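Local coordinates for enoyl-CoA hydratase (Geobacillus kaustophilus, PDB 2PPY), which probably catalyses the reversible addition of water to the double bond of 2-enoyl-CoA thioesters in fatty acid beta-oxidation, at residues T12-D17 with E21-I26; L125-D130 with R198-K203; G149-L154 with D165-G170; E177-E180 with R186-P189. All blocks are in the same frame, centred on the assembly; numbering follows the deposited sequence.

Contact 1: residues T12-D17 with E21-I26; sequences TVFKED and EIHLHI
Thr12 and His23 face each other as an antiparallel hydrogen-bonded pair, and the backbone bonds of this contact start there. Thr12 N gives its hydrogen to His23 O at 2.9 Å, and His23 N returns one to Thr12 O at 2.8 Å. Two residues on, Phe14 and Glu21 repeat the arrangement, with Phe14 N to Glu21 O at 2.9 Å and Glu21 N to Phe14 O at 2.8 Å. Between them lies the non-hydrogen-bonded pair Val13 and Ile22, where Val13 CA makes a CA-H...O contact with Glu21 O at 3.3 Å. This ladder belongs to the beta hairpin of strands 11-16 and 19-24, part of the sheet of the crotonase fold; strand 4-7 lies beyond the first strand and strand 55-60 beyond the second.

The face that carries Thr12, Phe14, Glu21 and His23 holds an aromatic pair. Both rings have CG opposite the carbonyl carbon (chi1 -65° and -72°), and Phe14 turns its CD2-CE2 edge to one face of the His23 imidazole in an offset edge-to-face pair, the planes 85° apart and Phe14 CD2 3.3 Å from His23 CD2. Polar bonds fix the imidazole at both nitrogens: NE2 donates almost in its ring plane to Glu21 OE1 at 2.9 Å, and ND1 is hydrogen-bonded to Asp61. Glu21 OE2 forms a salt bridge with Arg198. On the other face, toward helix 34-48, Val13 CG2 lies 4.4 Å from Ile22 CG1.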
loop_
_atom_site.group_PDB
_atom_site.type_symbol
_atom_site.label_atom_id
_atom_site.label_comp_id
_atom_site.label_asym_id
_atom_site.label_seq_id
_atom_site.Cartn_x
_atom_site.Cartn_y
_atom_site.Cartn_z
ATOM N N THR A 12 -10.115 35.187 -11.187
ATOM C CA THR A 12 -9.354 36.296 -10.627
ATOM C C THR A 12 -8.786 35.893 -9.270
ATOM O O THR A 12 -9.465 35.254 -8.464
ATOM C CB THR A 12 -10.241 37.548 -10.448
ATOM O OG1 THR A 12 -10.681 38.009 -11.729
ATOM C CG2 THR A 12 -9.471 38.660 -9.756
ATOM N N VAL A 13 -7.534 36.263 -9.021
ATOM C CA VAL A 13 -6.884 35.947 -7.757
ATOM C C VAL A 13 -6.671 37.221 -6.947
ATOM O O VAL A 13 -6.114 38.196 -7.448
ATOM C CB VAL A 13 -5.507 35.267 -7.977
ATOM C CG1 VAL A 13 -4.853 34.969 -6.634
ATOM C CG2 VAL A 13 -5.674 33.985 -8.773
ATOM N N PHE A 14 -7.125 37.204 -5.699
ATOM C CA PHE A 14 -6.977 38.337 -4.792
ATOM C C PHE A 14 -6.078 37.895 -3.643
ATOM O O PHE A 14 -6.289 36.829 -3.065
ATOM C CB PHE A 14 -8.338 38.757 -4.223
ATOM C CG PHE A 14 -9.296 39.284 -5.251
ATOM C CD1 PHE A 14 -9.081 40.517 -5.858
ATOM C CD2 PHE A 14 -10.423 38.551 -5.609
ATOM C CE1 PHE A 14 -9.977 41.016 -6.808
ATOM C CE2 PHE A 14 -11.326 39.038 -6.557
ATOM C CZ PHE A 14 -11.101 40.274 -7.157
ATOM N N LYS A 15 -5.074 38.703 -3.314
ATOM C CA LYS A 15 -4.164 38.370 -2.224
ATOM C C LYS A 15 -4.193 39.453 -1.162
ATOM O O LYS A 15 -4.078 40.640 -1.472
ATOM C CB LYS A 15 -2.732 38.212 -2.734
ATOM C CG LYS A 15 -2.510 37.025 -3.661
ATOM C CD LYS A 15 -1.038 36.918 -4.007
ATOM C CE LYS A 15 -0.765 35.832 -5.030
ATOM N NZ LYS A 15 0.692 35.769 -5.348
ATOM N N GLU A 16 -4.335 39.042 0.092
ATOM C CA GLU A 16 -4.383 39.994 1.186
ATOM C C GLU A 16 -4.191 39.309 2.532
ATOM O O GLU A 16 -4.835 38.307 2.826
ATOM C CB GLU A 16 -5.724 40.735 1.153
ATOM C CG GLU A 16 -5.870 41.853 2.168
ATOM C CD GLU A 16 -7.134 42.667 1.945
ATOM O OE1 GLU A 16 -8.240 42.083 1.979
ATOM O OE2 GLU A 16 -7.021 43.894 1.732
ATOM N N ASP A 17 -3.283 39.856 3.332
ATOM C CA ASP A 17 -2.981 39.346 4.668
ATOM C C ASP A 17 -2.878 37.828 4.816
ATOM O O ASP A 17 -3.527 37.234 5.681
ATOM C CB ASP A 17 -4.006 39.890 5.667
ATOM C CG ASP A 17 -3.906 41.394 5.841
ATOM O OD1 ASP A 17 -2.828 41.869 6.263
ATOM O OD2 ASP A 17 -4.899 42.099 5.554
ATOM N N GLU A 21 -7.773 34.513 -2.612
ATOM C CA GLU A 21 -9.096 34.068 -3.006
ATOM C C GLU A 21 -9.104 33.907 -4.510
ATOM O O GLU A 21 -8.770 34.833 -5.245
ATOM C CB GLU A 21 -10.172 35.080 -2.606
ATOM C CG GLU A 21 -10.169 35.479 -1.148
ATOM C CD GLU A 21 -11.448 36.197 -0.746
ATOM O OE1 GLU A 21 -12.063 36.848 -1.616
ATOM O OE2 GLU A 21 -11.834 36.121 0.439
ATOM N N ILE A 22 -9.469 32.715 -4.963
ATOM C CA ILE A 22 -9.538 32.446 -6.386
ATOM C C ILE A 22 -11.014 32.503 -6.751
ATOM O O ILE A 22 -11.780 31.592 -6.425
ATOM C CB ILE A 22 -8.975 31.050 -6.723
ATOM C CG1 ILE A 22 -7.544 30.916 -6.189
ATOM C CG2 ILE A 22 -8.997 30.841 -8.230
ATOM C CD1 ILE A 22 -6.908 29.546 -6.427
ATOM N N HIS A 23 -11.417 33.593 -7.399
ATOM C CA HIS A 23 -12.807 33.752 -7.799
ATOM C C HIS A 23 -13.017 33.203 -9.195
ATOM O O HIS A 23 -12.277 33.533 -10.118
ATOM C CB HIS A 23 -13.215 35.225 -7.755
ATOM C CG HIS A 23 -13.348 35.772 -6.369
ATOM N ND1 HIS A 23 -14.556 36.175 -5.840
ATOM C CD2 HIS A 23 -12.426 35.978 -5.399
ATOM C CE1 HIS A 23 -14.371 36.607 -4.606
ATOM N NE2 HIS A 23 -13.088 36.499 -4.314
ATOM N N LEU A 24 -14.031 32.359 -9.341
ATOM C CA LEU A 24 -14.343 31.760 -10.625
ATOM C C LEU A 24 -15.464 32.535 -11.323
ATOM O O LEU A 24 -16.524 32.763 -10.743
ATOM C CB LEU A 24 -14.771 30.304 -10.427
ATOM C CG LEU A 24 -13.846 29.420 -9.575
ATOM C CD1 LEU A 24 -14.433 28.017 -9.471
ATOM C CD2 LEU A 24 -12.460 29.367 -10.190
ATOM N N HIS A 25 -15.216 32.945 -12.561
ATOM C CA HIS A 25 -16.202 33.670 -13.356
ATOM C C HIS A 25 -16.047 33.247 -14.813
ATOM O O HIS A 25 -15.542 33.997 -15.639
ATOM C CB HIS A 25 -16.020 35.195 -13.219
ATOM C CG HIS A 25 -14.609 35.662 -13.419
ATOM N ND1 HIS A 25 -13.826 36.117 -12.381
ATOM C CD2 HIS A 25 -13.849 35.760 -14.536
ATOM C CE1 HIS A 25 -12.643 36.476 -12.850
ATOM N NE2 HIS A 25 -12.631 36.268 -14.154
ATOM N N ILE A 26 -16.497 32.037 -15.123
ATOM C CA ILE A 26 -16.377 31.492 -16.464
ATOM C C ILE A 26 -17.615 31.707 -17.327
ATOM O O ILE A 26 -17.521 32.099 -18.490
ATOM C CB ILE A 26 -16.096 29.985 -16.406
ATOM C CG1 ILE A 26 -14.958 29.708 -15.423
ATOM C CG2 ILE A 26 -15.739 29.464 -17.786
ATOM C CD1 ILE A 26 -14.878 28.258 -14.979
#

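Contact 2: residues L125-D130 with R198-K203; sequences LRFMGD and REYARK
Tyr200 extends from its helix with CG anti to the backbone N (chi1 -177°), which carries the phenol toward the strand, while Phe127 has CG opposite its own carbonyl carbon (chi1 -61°) and reaches out to meet it. The contact lays helix 193-205 against strand 125-129 of the crotonase-fold sheet, a helix-on-sheet packing made by side chains alone, with no hydrogen bond between the two segments. The rings form an edge-to-face (T-shaped) pair: the CE2-CZ edge of Phe127 points into a face of Tyr200, the planes stand at 74° and the centroids are 4.9 Å apart. Phe127 CZ lies over the middle of the tyrosine ring, and Phe127 CE2 comes to 3.7 Å from Tyr200 CG, nearer the stem. Phe127 is itself in edge-to-face contact with Phe188 of the adjoining strand.

Leu125 serves the outer end of the phenol and stands roughly perpendicular to Tyr200. Its CD1 methyl approaches the ring obliquely, 3.7 Å from Tyr200 CE1. The hydroxyl beyond is hydrogen-bonded to Asp165 of the second subunit, whose Leu164 packs on Leu125, so the same phenol serves both the subunit core and the interface. Leu125 CD1 sits 3.5 Å from Tyr200 OH.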
loop_
_atom_site.group_PDB
_atom_site.type_symbol
_atom_site.label_atom_id
_atom_site.label_comp_id
_atom_site.label_asym_id
_atom_site.label_seq_id
_atom_site.Cartn_x
_atom_site.Cartn_y
_atom_site.Cartn_z
ATOM N N LEU A 125 -10.718 21.498 2.579
ATOM C CA LEU A 125 -11.974 21.653 3.305
ATOM C C LEU A 125 -13.072 22.175 2.385
ATOM O O LEU A 125 -12.791 22.802 1.371
ATOM C CB LEU A 125 -11.795 22.634 4.469
ATOM C CG LEU A 125 -10.764 22.325 5.557
ATOM C CD1 LEU A 125 -10.471 23.590 6.366
ATOM C CD2 LEU A 125 -11.275 21.206 6.450
ATOM N N ARG A 126 -14.323 21.922 2.760
ATOM C CA ARG A 126 -15.473 22.372 1.985
ATOM C C ARG A 126 -16.536 22.979 2.899
ATOM O O ARG A 126 -17.037 22.302 3.794
ATOM C CB ARG A 126 -16.076 21.194 1.212
ATOM C CG ARG A 126 -15.213 20.696 0.050
ATOM C CD ARG A 126 -15.500 19.230 -0.251
ATOM N NE ARG A 126 -15.025 18.378 0.836
ATOM C CZ ARG A 126 -13.741 18.138 1.089
ATOM N NH1 ARG A 126 -12.797 18.679 0.326
ATOM N NH2 ARG A 126 -13.395 17.374 2.117
ATOM N N PHE A 127 -16.858 24.255 2.680
ATOM C CA PHE A 127 -17.885 24.958 3.463
ATOM C C PHE A 127 -19.013 25.310 2.496
ATOM O O PHE A 127 -18.765 25.862 1.425
ATOM C CB PHE A 127 -17.333 26.251 4.089
ATOM C CG PHE A 127 -16.184 26.041 5.053
ATOM C CD1 PHE A 127 -15.939 24.791 5.628
ATOM C CD2 PHE A 127 -15.351 27.105 5.399
ATOM C CE1 PHE A 127 -14.873 24.607 6.528
ATOM C CE2 PHE A 127 -14.287 26.934 6.297
ATOM C CZ PHE A 127 -14.050 25.681 6.864
HETATM N N MSE A 128 -20.252 25.004 2.866
HETATM C CA MSE A 128 -21.380 25.267 1.977
HETATM C C MSE A 128 -22.529 26.061 2.601
HETATM O O MSE A 128 -22.802 25.934 3.793
HETATM C CB MSE A 128 -21.897 23.930 1.444
HETATM C CG MSE A 128 -22.993 24.016 0.401
HETATM SE SE MSE A 128 -23.194 22.303 -0.477
HETATM C CE MSE A 128 -23.332 22.899 -2.313
ATOM N N GLY A 129 -23.199 26.872 1.782
ATOM C CA GLY A 129 -24.322 27.667 2.260
ATOM C C GLY A 129 -25.568 26.816 2.435
ATOM O O GLY A 129 -25.774 25.872 1.670
ATOM N N ASP A 130 -26.414 27.143 3.413
ATOM C CA ASP A 130 -27.605 26.326 3.638
ATOM C C ASP A 130 -28.669 26.385 2.545
ATOM O O ASP A 130 -29.681 25.695 2.626
ATOM C CB ASP A 130 -28.227 26.612 5.019
ATOM C CG ASP A 130 -28.660 28.059 5.202
ATOM O OD1 ASP A 130 -29.107 28.380 6.321
ATOM O OD2 ASP A 130 -28.562 28.868 4.257
ATOM N N ARG A 198 -14.293 33.283 5.372
ATOM C CA ARG A 198 -13.169 34.214 5.498
ATOM C C ARG A 198 -12.719 34.334 6.947
ATOM O O ARG A 198 -11.529 34.484 7.226
ATOM C CB ARG A 198 -13.556 35.597 4.963
ATOM C CG ARG A 198 -13.474 35.710 3.451
ATOM C CD ARG A 198 -14.253 36.897 2.919
ATOM N NE ARG A 198 -14.121 37.004 1.470
ATOM C CZ ARG A 198 -15.004 37.605 0.678
ATOM N NH1 ARG A 198 -16.095 38.157 1.195
ATOM N NH2 ARG A 198 -14.799 37.648 -0.633
ATOM N N GLU A 199 -13.678 34.270 7.865
ATOM C CA GLU A 199 -13.378 34.360 9.289
ATOM C C GLU A 199 -12.535 33.158 9.712
ATOM O O GLU A 199 -11.606 33.292 10.506
ATOM C CB GLU A 199 -14.678 34.401 10.093
ATOM C CG GLU A 199 -14.490 34.480 11.595
ATOM C CD GLU A 199 -15.810 34.627 12.331
ATOM O OE1 GLU A 199 -16.519 35.625 12.077
ATOM O OE2 GLU A 199 -16.138 33.747 13.158
ATOM N N TYR A 200 -12.862 31.989 9.166
ATOM C CA TYR A 200 -12.132 30.762 9.472
ATOM C C TYR A 200 -10.718 30.879 8.926
ATOM O O TYR A 200 -9.749 30.572 9.620
ATOM C CB TYR A 200 -12.851 29.564 8.844
ATOM C CG TYR A 200 -12.239 28.207 9.133
ATOM C CD1 TYR A 200 -11.108 27.765 8.445
ATOM C CD2 TYR A 200 -12.823 27.343 10.062
ATOM C CE1 TYR A 200 -10.575 26.487 8.669
ATOM C CE2 TYR A 200 -12.298 26.066 10.295
ATOM C CZ TYR A 200 -11.176 25.644 9.591
ATOM O OH TYR A 200 -10.670 24.376 9.790
ATOM N N ALA A 201 -10.605 31.335 7.682
ATOM C CA ALA A 201 -9.303 31.500 7.047
ATOM C C ALA A 201 -8.473 32.532 7.808
ATOM O O ALA A 201 -7.268 32.355 7.992
ATOM C CB ALA A 201 -9.474 31.924 5.593
ATOM N N ARG A 202 -9.116 33.611 8.246
ATOM C CA ARG A 202 -8.413 34.644 8.996
ATOM C C ARG A 202 -7.737 34.050 10.227
ATOM O O ARG A 202 -6.556 34.306 10.472
ATOM C CB ARG A 202 -9.374 35.762 9.423
ATOM C CG ARG A 202 -9.724 36.752 8.314
ATOM C CD ARG A 202 -10.449 37.978 8.869
ATOM N NE ARG A 202 -11.835 37.707 9.254
ATOM C CZ ARG A 202 -12.863 37.710 8.409
ATOM N NH1 ARG A 202 -12.666 37.971 7.124
ATOM N NH2 ARG A 202 -14.088 37.453 8.848
ATOM N N LYS A 203 -8.482 33.257 10.995
ATOM C CA LYS A 203 -7.934 32.631 12.196
ATOM C C LYS A 203 -6.713 31.767 11.875
ATOM O O LYS A 203 -5.741 31.747 12.631
ATOM C CB LYS A 203 -8.993 31.777 12.902
ATOM C CG LYS A 203 -10.078 32.566 13.632
ATOM C CD LYS A 203 -10.955 31.634 14.470
ATOM C CE LYS A 203 -11.982 32.396 15.303
ATOM N NZ LYS A 203 -13.014 33.077 14.472
#

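Contact 3: residues G149-L154 with D165-G170; sequences GGTQRL and DMNITG
Asn167 projects from helix 160-169 toward helix 150-158, and its amide meets two different side chains there. The nitrogen end approaches Leu154: ND2 of Asn167 is 3.4 Å from CD2 of Leu154, an apolar methyl beside a polar group, and the two side chains pass one another running opposite ways. ND2 finds its hydrogen-bond partner within its own helix, at Ala163 O, one turn earlier. The oxygen end is turned to Thr151, whose side chain is set roughly perpendicular to that of Asn167, with Thr151 CG2 3.9 Å from Asn167 OD1. The threonine torsion sorts its two branches: CG2 lies opposite the carbonyl carbon and takes the contact with Asn167, whereas OG1 (chi1 69°) is hydrogen-bonded to Glu234 of the third subunit.

The two segments run nearly antiparallel, at 156°, on consecutive helices of the crotonase fold joined by a very short connection. Their axes are still 10.7 Å apart, and the alpha carbons of Thr151 and Asn167, the closest across the contact, are separated by 7.1 Å. Side chains span this distance, without a hydrogen bond from one segment to the other.

Leu154 has CG anti to its backbone N (chi1 -169°), which directs the isobutyl group at the neighbouring helix. Besides the amide, CD2 of Leu154 faces the start of the selenomethionine side chain at position 166, with Met166 CB at 4.3 Å. Leu137 touches both Leu154 and Asn167. Asp165, mid-way along helix 160-169, forms a salt bridge with Arg186 of the third subunit.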
loop_
_atom_site.group_PDB
_atom_site.type_symbol
_atom_site.label_atom_id
_atom_site.label_comp_id
_atom_site.label_asym_id
_atom_site.label_seq_id
_atom_site.Cartn_x
_atom_site.Cartn_y
_atom_site.Cartn_z
ATOM N N GLY A 149 -11.135 12.510 -10.687
ATOM C CA GLY A 149 -10.913 12.168 -9.288
ATOM C C GLY A 149 -12.165 11.955 -8.450
ATOM O O GLY A 149 -12.081 11.533 -7.297
ATOM N N GLY A 150 -13.327 12.226 -9.030
ATOM C CA GLY A 150 -14.573 12.072 -8.304
ATOM C C GLY A 150 -14.860 10.716 -7.678
ATOM O O GLY A 150 -15.171 10.649 -6.485
ATOM N N THR A 151 -14.769 9.638 -8.459
ATOM C CA THR A 151 -15.054 8.300 -7.932
ATOM C C THR A 151 -14.120 7.927 -6.790
ATOM O O THR A 151 -14.538 7.324 -5.807
ATOM C CB THR A 151 -14.931 7.187 -9.021
ATOM O OG1 THR A 151 -13.558 7.024 -9.402
ATOM C CG2 THR A 151 -15.763 7.534 -10.252
ATOM N N GLN A 152 -12.855 8.302 -6.926
ATOM C CA GLN A 152 -11.850 7.986 -5.929
ATOM C C GLN A 152 -11.874 8.844 -4.662
ATOM O O GLN A 152 -11.837 8.314 -3.552
ATOM C CB GLN A 152 -10.464 8.039 -6.582
ATOM C CG GLN A 152 -10.309 7.044 -7.729
ATOM C CD GLN A 152 -10.817 5.646 -7.360
ATOM O OE1 GLN A 152 -11.774 5.145 -7.949
ATOM N NE2 GLN A 152 -10.179 5.022 -6.380
ATOM N N ARG A 153 -11.936 10.164 -4.817
ATOM C CA ARG A 153 -11.951 11.034 -3.651
ATOM C C ARG A 153 -13.268 10.951 -2.884
ATOM O O ARG A 153 -13.275 11.005 -1.652
ATOM C CB ARG A 153 -11.648 12.486 -4.045
ATOM C CG ARG A 153 -10.211 12.714 -4.545
ATOM C CD ARG A 153 -9.806 14.188 -4.439
ATOM N NE ARG A 153 -8.394 14.403 -4.756
ATOM C CZ ARG A 153 -7.899 14.465 -5.989
ATOM N NH1 ARG A 153 -8.701 14.340 -7.037
ATOM N NH2 ARG A 153 -6.596 14.634 -6.176
ATOM N N LEU A 154 -14.385 10.809 -3.592
ATOM C CA LEU A 154 -15.673 10.702 -2.904
ATOM C C LEU A 154 -15.690 9.452 -2.025
ATOM O O LEU A 154 -16.138 9.494 -0.881
ATOM C CB LEU A 154 -16.841 10.624 -3.897
ATOM C CG LEU A 154 -18.228 10.771 -3.246
ATOM C CD1 LEU A 154 -18.310 12.113 -2.526
ATOM C CD2 LEU A 154 -19.320 10.681 -4.300
ATOM N N ASP A 165 -23.079 4.326 -4.384
ATOM C CA ASP A 165 -24.498 4.629 -4.512
ATOM C C ASP A 165 -24.702 5.966 -5.218
ATOM O O ASP A 165 -25.428 6.044 -6.210
ATOM C CB ASP A 165 -25.134 4.632 -3.114
ATOM C CG ASP A 165 -26.568 5.127 -3.111
ATOM O OD1 ASP A 165 -27.280 4.966 -4.129
ATOM O OD2 ASP A 165 -26.989 5.665 -2.066
HETATM N N MSE A 166 -24.047 7.015 -4.728
HETATM C CA MSE A 166 -24.195 8.334 -5.337
HETATM C C MSE A 166 -23.730 8.414 -6.784
HETATM O O MSE A 166 -24.370 9.078 -7.600
HETATM C CB MSE A 166 -23.459 9.399 -4.515
HETATM C CG MSE A 166 -24.182 9.804 -3.242
HETATM SE SE MSE A 166 -23.278 11.222 -2.299
HETATM C CE MSE A 166 -23.681 12.706 -3.474
ATOM N N ASN A 167 -22.621 7.745 -7.101
ATOM C CA ASN A 167 -22.070 7.759 -8.456
ATOM C C ASN A 167 -22.884 6.979 -9.495
ATOM O O ASN A 167 -23.063 7.456 -10.621
ATOM C CB ASN A 167 -20.627 7.225 -8.447
ATOM C CG ASN A 167 -19.597 8.296 -8.097
ATOM O OD1 ASN A 167 -19.114 9.024 -8.968
ATOM N ND2 ASN A 167 -19.262 8.399 -6.817
ATOM N N ILE A 168 -23.370 5.789 -9.142
ATOM C CA ILE A 168 -24.129 4.994 -10.107
ATOM C C ILE A 168 -25.543 5.521 -10.372
ATOM O O ILE A 168 -26.098 5.283 -11.445
ATOM C CB ILE A 168 -24.214 3.494 -9.707
ATOM C CG1 ILE A 168 -24.990 3.333 -8.403
ATOM C CG2 ILE A 168 -22.804 2.898 -9.592
ATOM C CD1 ILE A 168 -25.212 1.888 -8.022
ATOM N N THR A 169 -26.128 6.228 -9.406
ATOM C CA THR A 169 -27.467 6.792 -9.596
ATOM C C THR A 169 -27.326 8.202 -10.177
ATOM O O THR A 169 -28.158 8.645 -10.958
ATOM C CB THR A 169 -28.260 6.898 -8.268
ATOM O OG1 THR A 169 -27.642 7.870 -7.417
ATOM C CG2 THR A 169 -28.312 5.557 -7.553
ATOM N N GLY A 170 -26.263 8.898 -9.783
ATOM C CA GLY A 170 -26.018 10.244 -10.271
ATOM C C GLY A 170 -26.855 11.283 -9.555
ATOM O O GLY A 170 -26.872 12.456 -9.927
#

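Contact 4: residues E177-E180 with R186-P189; sequences EALE and RVFP
Leu179 and Val187 make the close part of this small contact. Leu179 CB approaches Val187 CG2 to 3.7 Å, and the CD2 methyl of the leucine adds a second touch, 3.9 Å from Val187 CG2 and 4.0 Å from Val187 CB. The valine methyl is therefore met by both the stem and one branch tip of the leucine, and the two side chains lie obliquely to one another. With CG anti to the backbone N (chi1 -179°), Leu179 stretches out from its helix toward the strand; in Val187 it is CG2, placed beside the backbone N, that faces back.

Toward Arg186 the fit is slacker. Leu179 CD1 stands 4.1 Å from Arg186 N, a van der Waals touch on the main chain, and no hydrogen bond joins the segments. All three touching residues remain partly exposed, which makes this a surface contact. The CB of Arg186 points away from the helix, and its guanidinium forms a salt bridge with Asp165 of the second subunit.

In the fold, helix 175-181 here packs against strand 186-188, the outermost strand at this end of the chain's main sheet, which is bonded to strand 125-129 and followed by helix 193-205.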
loop_
_atom_site.group_PDB
_atom_site.type_symbol
_atom_site.label_atom_id
_atom_site.label_comp_id
_atom_site.label_asym_id
_atom_site.label_seq_id
_atom_site.Cartn_x
_atom_site.Cartn_y
_atom_site.Cartn_z
ATOM N N GLU A 177 -27.644 17.299 3.916
ATOM C CA GLU A 177 -27.350 15.879 3.753
ATOM C C GLU A 177 -25.853 15.701 3.538
ATOM O O GLU A 177 -25.249 14.742 4.025
ATOM C CB GLU A 177 -28.131 15.308 2.567
ATOM C CG GLU A 177 -29.648 15.480 2.703
ATOM C CD GLU A 177 -30.420 15.028 1.472
ATOM O OE1 GLU A 177 -30.004 15.369 0.347
ATOM O OE2 GLU A 177 -31.454 14.344 1.634
ATOM N N ALA A 178 -25.252 16.640 2.812
ATOM C CA ALA A 178 -23.825 16.590 2.549
ATOM C C ALA A 178 -23.067 16.671 3.871
ATOM O O ALA A 178 -22.080 15.967 4.082
ATOM C CB ALA A 178 -23.420 17.745 1.636
ATOM N N LEU A 179 -23.535 17.536 4.763
ATOM C CA LEU A 179 -22.892 17.693 6.061
ATOM C C LEU A 179 -22.964 16.409 6.896
ATOM O O LEU A 179 -21.984 16.015 7.528
ATOM C CB LEU A 179 -23.540 18.847 6.839
ATOM C CG LEU A 179 -22.933 19.136 8.218
ATOM C CD1 LEU A 179 -21.467 19.532 8.057
ATOM C CD2 LEU A 179 -23.720 20.256 8.908
ATOM N N GLU A 180 -24.117 15.752 6.899
ATOM C CA GLU A 180 -24.253 14.541 7.690
ATOM C C GLU A 180 -23.403 13.368 7.206
ATOM O O GLU A 180 -22.981 12.546 8.019
ATOM C CB GLU A 180 -25.727 14.143 7.811
ATOM C CG GLU A 180 -26.508 14.148 6.521
ATOM C CD GLU A 180 -28.004 14.295 6.756
ATOM O OE1 GLU A 180 -28.444 15.405 7.130
ATOM O OE2 GLU A 180 -28.739 13.301 6.575
ATOM N N ARG A 186 -18.648 22.193 6.848
ATOM C CA ARG A 186 -19.484 23.200 7.492
ATOM C C ARG A 186 -20.625 23.623 6.589
ATOM O O ARG A 186 -20.491 23.640 5.367
ATOM C CB ARG A 186 -18.672 24.459 7.806
ATOM C CG ARG A 186 -17.505 24.284 8.743
ATOM C CD ARG A 186 -17.910 24.494 10.183
ATOM N NE ARG A 186 -16.730 24.620 11.032
ATOM C CZ ARG A 186 -15.848 23.647 11.232
ATOM N NH1 ARG A 186 -16.015 22.464 10.650
ATOM N NH2 ARG A 186 -14.792 23.861 12.002
ATOM N N VAL A 187 -21.749 23.963 7.204
ATOM C CA VAL A 187 -22.904 24.469 6.479
ATOM C C VAL A 187 -23.227 25.772 7.195
ATOM O O VAL A 187 -23.573 25.764 8.377
ATOM C CB VAL A 187 -24.119 23.522 6.549
ATOM C CG1 VAL A 187 -25.392 24.285 6.170
ATOM C CG2 VAL A 187 -23.923 22.357 5.583
ATOM N N PHE A 188 -23.078 26.887 6.487
ATOM C CA PHE A 188 -23.336 28.204 7.062
ATOM C C PHE A 188 -24.611 28.824 6.496
ATOM O O PHE A 188 -25.098 28.413 5.435
ATOM C CB PHE A 188 -22.184 29.167 6.749
ATOM C CG PHE A 188 -20.833 28.729 7.254
ATOM C CD1 PHE A 188 -20.649 28.349 8.582
ATOM C CD2 PHE A 188 -19.721 28.780 6.412
ATOM C CE1 PHE A 188 -19.373 28.046 9.065
ATOM C CE2 PHE A 188 -18.446 28.481 6.885
ATOM C CZ PHE A 188 -18.271 28.109 8.212
ATOM N N PRO A 189 -25.180 29.814 7.207
ATOM C CA PRO A 189 -26.394 30.463 6.702
ATOM C C PRO A 189 -25.965 31.085 5.372
ATOM O O PRO A 189 -24.940 31.761 5.310
ATOM C CB PRO A 189 -26.687 31.523 7.763
ATOM C CG PRO A 189 -26.182 30.888 9.015
ATOM C CD PRO A 189 -24.869 30.271 8.575
#

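Overall arrangement
Contact 1 comes first along the chain; contacts 3 and 4 then follow in series, both nested within the long loop that contact 2 closes. Contacts 1, 2 and 4 share the main sheet of the crotonase fold, the hairpin of contact 1 lying toward one end and strand 186-188 at the other. Contacts 2 and 4, with centres 11 Å apart, meet through neighbouring strands, while Glu21 and Arg198 link contacts 1 and 2 by a salt bridge. Contact 3 lies off the sheet, its centre 28 Å from that of contact 1. Contacts 2, 3 and 4 all touch other subunits, so they take part in building the six-chain assembly.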